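Local structure of butyryl-CoA dehydrogenase (Marinomonas mediterranea, 6CXT) at residues B[251-256]-B[325-330]; B[245-250]-B[360-365]; B[181-186]-B[223-228]. The protein belongs to the acyl-CoA dehydrogenase family, in which a beta domain lies between two helical domains, and holds flavin-adenine dinucleotide and the ligand FK4 in this structure. One frame throughout, in Å; residues are numbered along the deposited sequence.

Contact 1: residues B[251-256]-B[325-330]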
loop_
_atom_site.group_PDB
_atom_site.type_symbol
_atom_site.label_atom_id
_atom_site.label_comp_id
_atom_site.label_asym_id
_atom_site.label_seq_id
_atom_site.Cartn_x
_atom_site.Cartn_y
_atom_site.Cartn_z
ATOM N N VAL B 251 -16.585 -13.022 2.009
ATOM C CA VAL B 251 -15.907 -13.714 0.910
ATOM C C VAL B 251 -16.921 -13.902 -0.242
ATOM O O VAL B 251 -16.617 -13.602 -1.406
ATOM C CB VAL B 251 -15.357 -15.094 1.353
ATOM C CG1 VAL B 251 -14.886 -15.920 0.146
ATOM C CG2 VAL B 251 -14.199 -14.920 2.360
ATOM N N GLY B 252 -18.135 -14.357 0.063
ATOM C CA GLY B 252 -19.189 -14.378 -0.958
ATOM C C GLY B 252 -19.487 -12.987 -1.529
ATOM O O GLY B 252 -19.590 -12.811 -2.777
ATOM N N ALA B 253 -19.625 -11.977 -0.658
ATOM C CA ALA B 253 -19.907 -10.640 -1.150
ATOM C C ALA B 253 -18.781 -10.166 -2.126
ATOM O O ALA B 253 -19.066 -9.494 -3.128
ATOM C CB ALA B 253 -20.093 -9.641 -0.008
ATOM N N MET B 254 -17.544 -10.521 -1.838
ATOM C CA MET B 254 -16.403 -10.118 -2.693
ATOM C C MET B 254 -16.454 -10.852 -4.046
ATOM O O MET B 254 -16.079 -10.264 -5.033
ATOM C CB MET B 254 -15.050 -10.382 -1.985
ATOM C CG MET B 254 -14.808 -9.258 -0.950
ATOM S SD MET B 254 -13.158 -9.505 -0.279
ATOM C CE MET B 254 -13.394 -10.879 0.868
ATOM N N GLN B 255 -16.884 -12.106 -4.068
ATOM C CA GLN B 255 -17.049 -12.841 -5.374
ATOM C C GLN B 255 -18.049 -12.082 -6.228
ATOM O O GLN B 255 -17.811 -11.834 -7.423
ATOM C CB GLN B 255 -17.514 -14.303 -5.168
ATOM C CG GLN B 255 -17.567 -15.084 -6.504
ATOM C CD GLN B 255 -16.184 -15.162 -7.174
ATOM O OE1 GLN B 255 -15.252 -15.727 -6.604
ATOM N NE2 GLN B 255 -16.045 -14.600 -8.382
ATOM N N ARG B 256 -19.118 -11.595 -5.594
ATOM C CA ARG B 256 -20.107 -10.770 -6.281
ATOM C C ARG B 256 -19.543 -9.448 -6.812
ATOM O O ARG B 256 -19.757 -9.116 -7.984
ATOM C CB ARG B 256 -21.376 -10.520 -5.430
ATOM C CG ARG B 256 -22.390 -9.623 -6.182
ATOM C CD ARG B 256 -23.701 -9.351 -5.382
ATOM N NE ARG B 256 -23.412 -8.697 -4.097
ATOM C CZ ARG B 256 -23.580 -9.251 -2.889
ATOM N NH1 ARG B 256 -24.081 -10.500 -2.735
ATOM N NH2 ARG B 256 -23.299 -8.520 -1.806
ATOM N N GLU B 325 -10.183 -6.811 5.518
ATOM C CA GLU B 325 -9.340 -5.842 4.767
ATOM C C GLU B 325 -9.540 -5.957 3.240
ATOM O O GLU B 325 -9.624 -4.920 2.533
ATOM C CB GLU B 325 -7.843 -5.892 5.168
ATOM C CG GLU B 325 -7.650 -5.506 6.662
ATOM C CD GLU B 325 -7.920 -4.038 6.975
ATOM O OE1 GLU B 325 -8.079 -3.186 6.045
ATOM O OE2 GLU B 325 -7.965 -3.657 8.201
ATOM N N ALA B 326 -9.623 -7.190 2.756
ATOM C CA ALA B 326 -9.878 -7.380 1.314
ATOM C C ALA B 326 -11.246 -6.797 0.931
ATOM O O ALA B 326 -11.404 -6.230 -0.140
ATOM C CB ALA B 326 -9.759 -8.858 0.921
ATOM N N PHE B 327 -12.222 -6.890 1.844
ATOM C CA PHE B 327 -13.566 -6.461 1.581
ATOM C C PHE B 327 -13.607 -4.937 1.484
ATOM O O PHE B 327 -14.268 -4.390 0.606
ATOM C CB PHE B 327 -14.558 -7.065 2.623
ATOM C CG PHE B 327 -16.018 -6.799 2.356
ATOM C CD1 PHE B 327 -16.532 -6.645 1.047
ATOM C CD2 PHE B 327 -16.926 -6.813 3.439
ATOM C CE1 PHE B 327 -17.919 -6.461 0.815
ATOM C CE2 PHE B 327 -18.283 -6.609 3.209
ATOM C CZ PHE B 327 -18.782 -6.429 1.900
ATOM N N VAL B 328 -12.851 -4.241 2.322
ATOM C CA VAL B 328 -12.763 -2.772 2.200
ATOM C C VAL B 328 -12.131 -2.409 0.820
ATOM O O VAL B 328 -12.632 -1.532 0.101
ATOM C CB VAL B 328 -11.877 -2.188 3.370
ATOM C CG1 VAL B 328 -11.478 -0.725 3.104
ATOM C CG2 VAL B 328 -12.669 -2.248 4.701
ATOM N N GLN B 329 -11.071 -3.096 0.441
ATOM C CA GLN B 329 -10.416 -2.786 -0.830
ATOM C C GLN B 329 -11.362 -3.098 -2.003
ATOM O O GLN B 329 -11.402 -2.350 -2.974
ATOM C CB GLN B 329 -9.112 -3.563 -0.958
ATOM C CG GLN B 329 -8.073 -3.219 0.119
ATOM C CD GLN B 329 -6.880 -4.132 0.063
ATOM O OE1 GLN B 329 -6.914 -5.255 0.603
ATOM N NE2 GLN B 329 -5.811 -3.676 -0.559
ATOM N N SER B 330 -12.085 -4.207 -1.888
ATOM C CA SER B 330 -13.060 -4.612 -2.907
ATOM C C SER B 330 -14.155 -3.523 -3.092
ATOM O O SER B 330 -14.503 -3.129 -4.221
ATOM C CB SER B 330 -13.714 -5.949 -2.495
ATOM O OG SER B 330 -14.643 -6.359 -3.531
HETATM O O HOH W 1 -13.724 -8.569 -4.917
#
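Met254 reaches from helix 248-267 onto helix 313-338 and makes the largest share of the contact. Its CG touches two residues of the other helix, 3.7 Å from Phe327 CD1 and 3.8 Å from Ser330 CB. The sulfur goes further in and rests against the backbone, with SD 3.5 Å from Phe327 N and equally near the carbonyl carbon of Ala326. Ala326 also offers its methyl, CB lying 3.7 Å from Met254 SD. A bend at chi3 (-77°) turns the terminal CE aside, leaving it farther from that methyl than SD. Met254 and the Phe327 side chain cross at a slant. Ala253 meets the same ring further out, its CB 3.9 Å from Phe327 CE1. These apolar atoms fill the space between two helices of the C-terminal helical bundle of the acyl-CoA dehydrogenase fold, whose local axes approach to 9.8 Å with N-to-C directions only 25° apart. In Phe327 a chi1 of -174° sets CG anti to the backbone N. Beside this apolar layer, one water spans the helices, donating to Met254 O at 2.9 Å and to Ser330 OG at 2.8 Å. The same hydroxyl is hydrogen-bonded to Asp257, so Ser330 is tied to helix 248-267 both directly and through solvent. Further out, Leu292 of helix 279-306 packs on Met254, while Ser352 and Ala356 of helix 351-359 touch Phe327.

Contact 2: residues B[245-250]-B[360-365]. With FK4 (S-[2-({N-[(2R)-2-hydroxy-4-{[(R)-hydroxy(oxo)-lambda~5~-phosphanyl]oxy}-3,3-dimethylbutanoyl]-beta-alanyl}amino)ethyl] 1H-pyrrole-2-carbothioate), chain C.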
loop_
_atom_site.group_PDB
_atom_site.type_symbol
_atom_site.label_atom_id
_atom_site.label_comp_id
_atom_site.label_asym_id
_atom_site.label_seq_id
_atom_site.Cartn_x
_atom_site.Cartn_y
_atom_site.Cartn_z
ATOM N N CYS B 245 -16.566 -17.912 11.186
ATOM C CA CYS B 245 -17.679 -18.279 10.339
ATOM C C CYS B 245 -18.457 -17.082 9.815
ATOM O O CYS B 245 -18.950 -17.133 8.715
ATOM C CB CYS B 245 -18.651 -19.204 11.100
ATOM S SG CYS B 245 -17.818 -20.733 11.680
ATOM N N LEU B 246 -18.620 -16.031 10.622
ATOM C CA LEU B 246 -19.448 -14.900 10.201
ATOM C C LEU B 246 -18.813 -14.264 8.940
ATOM O O LEU B 246 -19.510 -13.869 8.006
ATOM C CB LEU B 246 -19.625 -13.887 11.337
ATOM C CG LEU B 246 -20.452 -12.610 11.058
ATOM C CD1 LEU B 246 -21.093 -12.083 12.351
ATOM C CD2 LEU B 246 -19.580 -11.480 10.428
ATOM N N PHE B 247 -17.488 -14.258 8.884
ATOM C CA PHE B 247 -16.741 -13.517 7.812
ATOM C C PHE B 247 -16.791 -14.245 6.472
ATOM O O PHE B 247 -16.453 -13.657 5.423
ATOM C CB PHE B 247 -15.302 -13.197 8.306
ATOM C CG PHE B 247 -15.301 -12.037 9.291
ATOM C CD1 PHE B 247 -15.793 -12.225 10.638
ATOM C CD2 PHE B 247 -14.937 -10.760 8.899
ATOM C CE1 PHE B 247 -15.940 -11.164 11.476
ATOM C CE2 PHE B 247 -15.040 -9.670 9.778
ATOM C CZ PHE B 247 -15.564 -9.875 11.057
ATOM N N ALA B 248 -17.239 -15.497 6.487
ATOM C CA ALA B 248 -17.560 -16.211 5.228
ATOM C C ALA B 248 -18.548 -15.401 4.369
ATOM O O ALA B 248 -18.474 -15.448 3.134
ATOM C CB ALA B 248 -18.129 -17.582 5.525
ATOM N N ILE B 249 -19.451 -14.644 5.018
ATOM C CA ILE B 249 -20.399 -13.763 4.294
ATOM C C ILE B 249 -19.638 -12.889 3.263
ATOM O O ILE B 249 -20.048 -12.755 2.072
ATOM C CB ILE B 249 -21.193 -12.839 5.243
ATOM C CG1 ILE B 249 -22.095 -13.675 6.197
ATOM C CG2 ILE B 249 -22.040 -11.854 4.444
ATOM C CD1 ILE B 249 -22.578 -12.832 7.381
ATOM N N PHE B 250 -18.559 -12.285 3.725
ATOM C CA PHE B 250 -17.920 -11.212 2.944
ATOM C C PHE B 250 -17.049 -11.794 1.840
ATOM O O PHE B 250 -16.785 -11.114 0.864
ATOM C CB PHE B 250 -17.069 -10.371 3.878
ATOM C CG PHE B 250 -17.850 -9.914 5.095
ATOM C CD1 PHE B 250 -19.114 -9.283 4.935
ATOM C CD2 PHE B 250 -17.335 -10.116 6.399
ATOM C CE1 PHE B 250 -19.901 -8.910 6.052
ATOM C CE2 PHE B 250 -18.084 -9.691 7.518
ATOM C CZ PHE B 250 -19.360 -9.132 7.360
ATOM N N VAL B 360 -14.103 -4.396 9.496
ATOM C CA VAL B 360 -12.767 -4.154 10.132
ATOM C C VAL B 360 -12.871 -3.614 11.595
ATOM O O VAL B 360 -11.834 -3.361 12.230
ATOM C CB VAL B 360 -11.847 -3.206 9.323
ATOM C CG1 VAL B 360 -11.644 -3.821 7.916
ATOM C CG2 VAL B 360 -12.481 -1.816 9.171
ATOM N N LEU B 361 -14.101 -3.439 12.080
ATOM C CA LEU B 361 -14.331 -2.989 13.474
ATOM C C LEU B 361 -14.936 -4.090 14.340
ATOM O O LEU B 361 -14.345 -4.417 15.390
ATOM C CB LEU B 361 -15.281 -1.791 13.484
ATOM C CG LEU B 361 -14.751 -0.596 12.681
ATOM C CD1 LEU B 361 -15.811 0.486 12.686
ATOM C CD2 LEU B 361 -13.377 -0.054 13.185
ATOM N N PHE B 362 -16.058 -4.677 13.920
ATOM C CA PHE B 362 -16.765 -5.648 14.783
ATOM C C PHE B 362 -16.001 -6.965 14.858
ATOM O O PHE B 362 -15.170 -7.263 13.982
ATOM C CB PHE B 362 -18.256 -5.830 14.412
ATOM C CG PHE B 362 -18.502 -6.253 12.989
ATOM C CD1 PHE B 362 -18.121 -7.534 12.512
ATOM C CD2 PHE B 362 -19.183 -5.372 12.129
ATOM C CE1 PHE B 362 -18.388 -7.913 11.193
ATOM C CE2 PHE B 362 -19.436 -5.743 10.798
ATOM C CZ PHE B 362 -19.063 -7.005 10.339
ATOM N N SER B 363 -16.261 -7.753 15.901
ATOM C CA SER B 363 -15.520 -8.973 16.185
ATOM C C SER B 363 -14.029 -8.718 16.513
ATOM O O SER B 363 -13.221 -9.607 16.412
ATOM C CB SER B 363 -15.636 -10.027 15.074
ATOM O OG SER B 363 -16.952 -10.020 14.532
ATOM N N GLY B 364 -13.702 -7.521 16.958
ATOM C CA GLY B 364 -12.300 -7.095 17.199
ATOM C C GLY B 364 -11.749 -6.330 15.993
ATOM O O GLY B 364 -11.781 -6.867 14.873
ATOM N N THR B 365 -11.247 -5.138 16.200
ATOM C CA THR B 365 -10.714 -4.364 15.072
ATOM C C THR B 365 -9.510 -5.063 14.429
ATOM O O THR B 365 -8.885 -6.004 15.017
ATOM C CB THR B 365 -10.251 -2.967 15.459
ATOM O OG1 THR B 365 -9.037 -3.070 16.243
ATOM C CG2 THR B 365 -11.362 -2.178 16.233
HETATM O O01 FK4 C . -8.197 -14.298 23.570
HETATM P P02 FK4 C . -8.397 -13.391 24.829
HETATM O O03 FK4 C . -8.703 -11.875 24.566
HETATM C C04 FK4 C . -8.079 -11.234 23.491
HETATM C C05 FK4 C . -7.910 -9.752 23.642
HETATM C C06 FK4 C . -7.252 -9.220 22.342
HETATM C C07 FK4 C . -7.005 -9.504 24.879
HETATM C C08 FK4 C . -9.261 -9.044 23.924
HETATM O O09 FK4 C . -9.101 -7.727 24.392
HETATM C C10 FK4 C . -10.234 -9.087 22.728
HETATM N N11 FK4 C . -10.608 -7.768 22.239
HETATM C C12 FK4 C . -11.480 -7.694 21.121
HETATM C C13 FK4 C . -12.962 -7.614 21.549
HETATM C C14 FK4 C . -13.881 -8.136 20.529
HETATM N N15 FK4 C . -15.141 -7.538 20.651
HETATM C C16 FK4 C . -16.232 -7.983 19.784
HETATM C C17 FK4 C . -17.606 -7.789 20.455
HETATM S S18 FK4 C . -18.882 -8.735 19.675
HETATM C C19 FK4 C . -18.911 -8.064 18.012
HETATM C C20 FK4 C . -20.105 -8.676 17.395
HETATM C C21 FK4 C . -20.733 -8.322 16.222
HETATM C C22 FK4 C . -21.795 -9.239 16.072
HETATM C C23 FK4 C . -21.787 -10.127 17.175
HETATM N N24 FK4 C . -20.759 -9.807 17.988
HETATM O O25 FK4 C . -18.368 -6.958 17.795
HETATM O O26 FK4 C . -13.603 -9.008 19.710
HETATM O O27 FK4 C . -10.647 -10.145 22.143
HETATM O O28 FK4 C . -9.533 -13.955 25.617
#
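Phe362 extends its ring into a group formed by Leu246, Phe247 and Phe250. At its base, CB lies 3.6 Å from the thioester oxygen O25 of FK4. From here a chi1 of 57° sends CG between the backbone N and the carbonyl carbon, and the ring leads on from FK4 to the three side chains. Along one side, CD1 lies against Phe247 CZ; CE1 meets that atom at 3.4 Å and Leu246 CD2 at 3.8 Å. The Phe247 and Phe362 rings run past one another in opposing directions, an oblique pair with planes at 49°. At the end, Phe362 CZ and Phe250 CZ meet tip to tip, 3.7 Å apart. Ser363 N donates to FK4 O25 at 2.9 Å and 177°, a nearly straight bond, while Ser363 OG lies at the edge of the Phe247 ring, in its plane, 3.4 Å from CE1. That hydroxyl is hydrogen-bonded to Glu242. Thr365 OG1 binds FAD, so this loop lines both ligand pockets. It joins helices 351-359 and 366-377 and faces Phe250 on helix 248-267, with Leu246 and Phe247 in the turn Cys245-Ala248; Phe85 of helix 81-101 adds a ring against Phe362, and Lys320 of helix 313-338 touches Phe247.

Contact 3: residues B[181-186]-B[223-228]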
loop_
_atom_site.group_PDB
_atom_site.type_symbol
_atom_site.label_atom_id
_atom_site.label_comp_id
_atom_site.label_asym_id
_atom_site.label_seq_id
_atom_site.Cartn_x
_atom_site.Cartn_y
_atom_site.Cartn_z
ATOM N N GLN B 181 -15.227 -12.796 35.312
ATOM C CA GLN B 181 -16.409 -12.416 34.553
ATOM C C GLN B 181 -17.226 -13.641 34.343
ATOM O O GLN B 181 -16.709 -14.739 34.404
ATOM C CB GLN B 181 -15.988 -11.798 33.160
ATOM C CG GLN B 181 -15.287 -10.475 33.291
ATOM C CD GLN B 181 -14.611 -10.008 31.982
ATOM O OE1 GLN B 181 -14.589 -10.745 31.012
ATOM N NE2 GLN B 181 -14.081 -8.793 31.976
ATOM N N THR B 182 -18.520 -13.468 34.037
ATOM C CA THR B 182 -19.413 -14.584 33.771
ATOM C C THR B 182 -20.382 -14.232 32.630
ATOM O O THR B 182 -20.752 -13.069 32.480
ATOM C CB THR B 182 -20.226 -14.911 35.108
ATOM O OG1 THR B 182 -19.277 -15.189 36.173
ATOM C CG2 THR B 182 -21.179 -16.055 34.954
ATOM N N ALA B 183 -20.741 -15.254 31.856
ATOM C CA ALA B 183 -21.689 -15.141 30.770
ATOM C C ALA B 183 -23.080 -15.562 31.215
ATOM O O ALA B 183 -23.238 -16.598 31.895
ATOM C CB ALA B 183 -21.247 -16.005 29.604
ATOM N N PHE B 184 -24.083 -14.799 30.781
ATOM C CA PHE B 184 -25.491 -15.078 31.133
ATOM C C PHE B 184 -26.361 -14.915 29.890
ATOM O O PHE B 184 -26.093 -14.040 29.061
ATOM C CB PHE B 184 -25.972 -14.000 32.123
ATOM C CG PHE B 184 -25.247 -14.013 33.438
ATOM C CD1 PHE B 184 -25.657 -14.883 34.476
ATOM C CD2 PHE B 184 -24.181 -13.141 33.666
ATOM C CE1 PHE B 184 -24.999 -14.866 35.699
ATOM C CE2 PHE B 184 -23.505 -13.125 34.889
ATOM C CZ PHE B 184 -23.935 -13.987 35.920
ATOM N N VAL B 185 -27.377 -15.744 29.760
ATOM C CA VAL B 185 -28.430 -15.539 28.765
ATOM C C VAL B 185 -29.540 -14.786 29.476
ATOM O O VAL B 185 -30.070 -15.280 30.485
ATOM C CB VAL B 185 -28.982 -16.872 28.255
ATOM C CG1 VAL B 185 -30.174 -16.649 27.316
ATOM C CG2 VAL B 185 -27.898 -17.670 27.546
ATOM N N VAL B 186 -29.871 -13.586 29.003
ATOM C CA VAL B 186 -30.819 -12.707 29.680
ATOM C C VAL B 186 -32.061 -12.603 28.779
ATOM O O VAL B 186 -31.985 -11.989 27.704
ATOM C CB VAL B 186 -30.225 -11.334 29.975
ATOM C CG1 VAL B 186 -31.231 -10.416 30.682
ATOM C CG2 VAL B 186 -28.949 -11.471 30.796
ATOM N N TYR B 223 -29.674 -19.567 34.017
ATOM C CA TYR B 223 -29.386 -18.782 32.797
ATOM C C TYR B 223 -27.891 -18.474 32.604
ATOM O O TYR B 223 -27.520 -17.970 31.531
ATOM C CB TYR B 223 -30.210 -17.468 32.766
ATOM C CG TYR B 223 -31.641 -17.712 32.357
ATOM C CD1 TYR B 223 -31.960 -18.059 31.043
ATOM C CD2 TYR B 223 -32.690 -17.641 33.310
ATOM C CE1 TYR B 223 -33.266 -18.330 30.664
ATOM C CE2 TYR B 223 -34.011 -17.890 32.937
ATOM C CZ TYR B 223 -34.294 -18.220 31.626
ATOM O OH TYR B 223 -35.581 -18.472 31.276
ATOM N N ALA B 224 -27.051 -18.755 33.617
ATOM C CA ALA B 224 -25.587 -18.621 33.472
ATOM C C ALA B 224 -25.087 -19.632 32.458
ATOM O O ALA B 224 -25.560 -20.774 32.402
ATOM C CB ALA B 224 -24.844 -18.751 34.807
ATOM N N LEU B 225 -24.153 -19.176 31.618
ATOM C CA LEU B 225 -23.427 -20.049 30.707
ATOM C C LEU B 225 -22.082 -20.383 31.372
ATOM O O LEU B 225 -21.297 -19.476 31.712
ATOM C CB LEU B 225 -23.183 -19.309 29.391
ATOM C CG LEU B 225 -24.001 -19.632 28.158
ATOM C CD1 LEU B 225 -25.410 -20.110 28.486
ATOM C CD2 LEU B 225 -23.953 -18.464 27.176
ATOM N N GLY B 226 -21.830 -21.674 31.538
ATOM C CA GLY B 226 -20.602 -22.158 32.189
ATOM C C GLY B 226 -20.604 -21.818 33.669
ATOM O O GLY B 226 -21.648 -21.579 34.242
ATOM N N ARG B 227 -19.429 -21.754 34.265
ATOM C CA ARG B 227 -19.263 -21.484 35.689
ATOM C C ARG B 227 -19.021 -20.014 35.938
ATOM O O ARG B 227 -18.563 -19.292 35.039
ATOM C CB ARG B 227 -18.051 -22.303 36.208
ATOM C CG ARG B 227 -18.328 -23.787 36.368
ATOM C CD ARG B 227 -17.039 -24.589 36.380
ATOM N NE ARG B 227 -16.875 -25.300 35.107
ATOM C CZ ARG B 227 -15.717 -25.635 34.538
ATOM N NH1 ARG B 227 -14.556 -25.319 35.103
ATOM N NH2 ARG B 227 -15.723 -26.271 33.372
ATOM N N GLU B 228 -19.289 -19.538 37.152
ATOM C CA GLU B 228 -18.810 -18.216 37.539
ATOM C C GLU B 228 -17.311 -18.092 37.229
ATOM O O GLU B 228 -16.526 -19.026 37.502
ATOM C CB GLU B 228 -19.080 -17.903 39.015
ATOM C CG GLU B 228 -18.846 -16.430 39.395
ATOM C CD GLU B 228 -17.395 -16.093 39.812
ATOM O OE1 GLU B 228 -16.783 -16.996 40.442
ATOM O OE2 GLU B 228 -16.864 -14.947 39.556
HETATM O O HOH W 2 -19.432 -17.847 32.597
#
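Val185 and Leu225 meet through their branches: chi1 of 175° sets Val185 CG1 anti to the backbone N and leaves CG2 beside that N, where CG2 comes 3.6 Å from Leu225 CD1. The Leu225 side chain is itself turned away from staggered values at both of its torsions, and the two chains cross at a slant. In Phe184, CG stands anti to the carbonyl carbon, and the ring's CD1 lies 4.0 Å from Ala224 CB.

Two backbone bonds join the segments: Val185 N donates to Tyr223 O at 2.8 Å and Leu225 N to Ala183 O at 2.7 Å. Between these bonds, Phe184 and Ala224 form an antiparallel non-hydrogen-bonded pair. Tyr223 CB covers Val185 O at 3.2 Å, and this buried carbonyl oxygen has no polar partner in the model.

Past Leu225 the chain leaves the register, and Thr182 lies nearest Glu228 instead of Gly226. One water bridges the gap: it accepts from Ala183 N and donates to Arg227 O and, at 2.6 Å, to Leu225 O. Thr182 OG1 lies 3.4 Å from Glu228 CA, with the two side chains crossing at about a right angle; Thr182 OG1 and Glu228 OE2 both bond to Thr172.

Leu106 of helix 104-114 packs on Leu225, and also on Val185 and Tyr223, whereas Phe184, on the face shared with Ala224, turns toward the second sheet, meeting Ile219 and, edge-to-face, Tyr148. A short, weakly bonded strand beside strand 181-187, at the edge of the sheet within this chain, with aromatic packing between two sheets, fits the middle beta domain of the acyl-CoA dehydrogenase fold.

In the fold
From the N terminus, contact 3 comes first: strand 181-187 returns to the short strand 224-225, closing a loop that contains strands 193-195 and 209-220 and no helix. That loop is complete before contact 2 opens at 245-250. Contact 1 starts at once on helix 248-267, which residues 248-250 of contact 2 already enter, and closes at 325-330; only then does the chain reach 360-365 and close contact 2, so contact 1 lies within its span. The two touch, Phe327 CE2 lying 3.3 Å from Phe250 CD1, and link the helical bundle to the ligand-lining loop. Contact 3 stays in the beta domain, its centre about 24 Å from contact 2's and 35 Å from contact 1's.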